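Local coordinates for DNA processing protein DprA (Streptococcus pneumoniae, PDB 3UQZ), which binds single-stranded DNA cooperatively, protects it from nucleases and, as a dimer, helps load the RecA recombinase onto it during natural transformation, at the interface of chains A and B. Sequence-based numbering; all coordinates share one arbitrary frame. Chains: chain A/B, DNA processing protein DprA.

The interface of chains A and B. Residues chain A 124, 128, 247-248, 270-271; chain B 249, 251-252.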
loop_
_atom_site.group_PDB
_atom_site.type_symbol
_atom_site.label_atom_id
_atom_site.label_comp_id
_atom_site.label_asym_id
_atom_site.label_seq_id
_atom_site.Cartn_x
_atom_site.Cartn_y
_atom_site.Cartn_z
ATOM N N SER A 124 -0.810 -15.330 -4.464
ATOM C CA SER A 124 -1.284 -13.949 -4.611
ATOM C C SER A 124 -1.457 -13.623 -6.091
ATOM O O SER A 124 -2.491 -13.082 -6.478
ATOM C CB SER A 124 -0.296 -12.964 -3.987
ATOM O OG SER A 124 -0.017 -13.301 -2.640
ATOM N N VAL A 128 -5.024 -12.891 -8.179
ATOM C CA VAL A 128 -5.186 -11.681 -8.993
ATOM C C VAL A 128 -5.486 -12.046 -10.470
ATOM O O VAL A 128 -6.421 -11.488 -11.044
ATOM C CB VAL A 128 -4.002 -10.682 -8.839
ATOM C CG1 VAL A 128 -4.150 -9.471 -9.773
ATOM C CG2 VAL A 128 -3.863 -10.223 -7.390
ATOM N N ILE A 247 0.963 -5.723 -5.596
ATOM C CA ILE A 247 0.322 -6.626 -4.641
ATOM C C ILE A 247 1.075 -6.485 -3.305
ATOM O O ILE A 247 2.291 -6.720 -3.277
ATOM C CB ILE A 247 0.290 -8.103 -5.147
ATOM C CG1 ILE A 247 -0.499 -8.234 -6.477
ATOM C CG2 ILE A 247 -0.284 -9.043 -4.066
ATOM C CD1 ILE A 247 -0.186 -9.499 -7.295
ATOM N N PRO A 248 0.391 -6.086 -2.200
ATOM C CA PRO A 248 1.104 -5.940 -0.918
ATOM C C PRO A 248 1.378 -7.274 -0.228
ATOM O O PRO A 248 0.850 -8.313 -0.625
ATOM C CB PRO A 248 0.164 -5.059 -0.087
ATOM C CG PRO A 248 -1.199 -5.363 -0.616
ATOM C CD PRO A 248 -1.045 -5.751 -2.063
ATOM N N VAL A 270 -3.156 -3.326 -5.276
ATOM C CA VAL A 270 -4.192 -4.241 -5.780
ATOM C C VAL A 270 -4.354 -5.478 -4.893
ATOM O O VAL A 270 -3.365 -6.012 -4.396
ATOM C CB VAL A 270 -4.077 -4.576 -7.306
ATOM C CG1 VAL A 270 -4.268 -3.327 -8.169
ATOM C CG2 VAL A 270 -2.768 -5.289 -7.651
ATOM N N THR A 271 -5.604 -5.916 -4.679
ATOM C CA THR A 271 -5.948 -7.079 -3.839
ATOM C C THR A 271 -6.653 -8.171 -4.647
ATOM O O THR A 271 -6.755 -9.311 -4.187
ATOM C CB THR A 271 -6.801 -6.651 -2.617
ATOM O OG1 THR A 271 -8.078 -6.200 -3.062
ATOM C CG2 THR A 271 -6.138 -5.558 -1.783
ATOM N N GLY B 249 -0.473 -6.156 4.632
ATOM C CA GLY B 249 -0.386 -7.583 4.903
ATOM C C GLY B 249 -0.705 -8.412 3.679
ATOM O O GLY B 249 -0.765 -7.883 2.564
ATOM N N ILE B 251 -2.850 -10.563 0.971
ATOM C CA ILE B 251 -4.149 -10.340 0.342
ATOM C C ILE B 251 -4.970 -11.627 0.391
ATOM O O ILE B 251 -6.134 -11.638 -0.018
ATOM C CB ILE B 251 -4.029 -9.746 -1.096
ATOM C CG1 ILE B 251 -3.270 -10.668 -2.069
ATOM C CG2 ILE B 251 -3.416 -8.360 -1.078
ATOM C CD1 ILE B 251 -3.978 -10.899 -3.371
ATOM N N LEU B 252 -4.350 -12.713 0.895
ATOM C CA LEU B 252 -4.935 -14.054 0.981
ATOM C C LEU B 252 -5.750 -14.294 2.253
ATOM O O LEU B 252 -6.865 -14.799 2.150
ATOM C CB LEU B 252 -3.846 -15.143 0.837
ATOM C CG LEU B 252 -2.915 -15.061 -0.371
ATOM C CD1 LEU B 252 -1.550 -15.627 -0.042
ATOM C CD2 LEU B 252 -3.514 -15.761 -1.578
#
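B:Ile251 of one DprA subunit projects from a loop into a largely apolar pocket of the other, A:Ile247, A:Pro248, A:Thr271 and A:Val128 forming its walls. The contact joins the Rossmann-fold domains of this DprA/Smf family protein and belongs to the two-fold dimer interface, so the exchanged chains repeat it. An isoleucine suits the place because its branched CB sends two arms to different walls. The short arm, CG2, lies against the proline ring, 3.7 Å from A:Pro248 CD, and on an adjoining side meets A:Thr271 CA and CG2, the methyl at 4.0 Å. The long arm starts in the crowded position between backbone N and carbonyl carbon (chi1 61°), which carries CG1 past A:Ile247 CG2, at 3.9 Å, and sends CD1 deeper, towards helix 119-130. There CD1 reaches A:Val128 CG2 at 4.1 Å, the valine presenting a compact methyl from the helix. A:Ile247 and A:Val128 each meet the incoming side chain at about a right angle, touching it through methyls. The rigid, puckered A:Pro248 ring turns the CG–CD side of one face to CG2 and carries no backbone N-H. A:Thr271 turns its methyl to the short arm, while its backbone carbonyl O, a polar wall atom, lies 3.3 Å from B:Ile251 CD1. Farther out, B:Leu252 rests on the same helix: its CD1 is 3.8 Å from A:Ser124 OG, and CD2 lies near that residue's backbone N. A small serine suits this place, probably because it leaves the leucine room; its hydroxyl turns beside its own backbone N (chi1 -54°) and towards the leucine. At another margin, B:Gly249 O lies 3.6 Å from A:Pro248 C; glycine's lack of a side chain probably eases this approach.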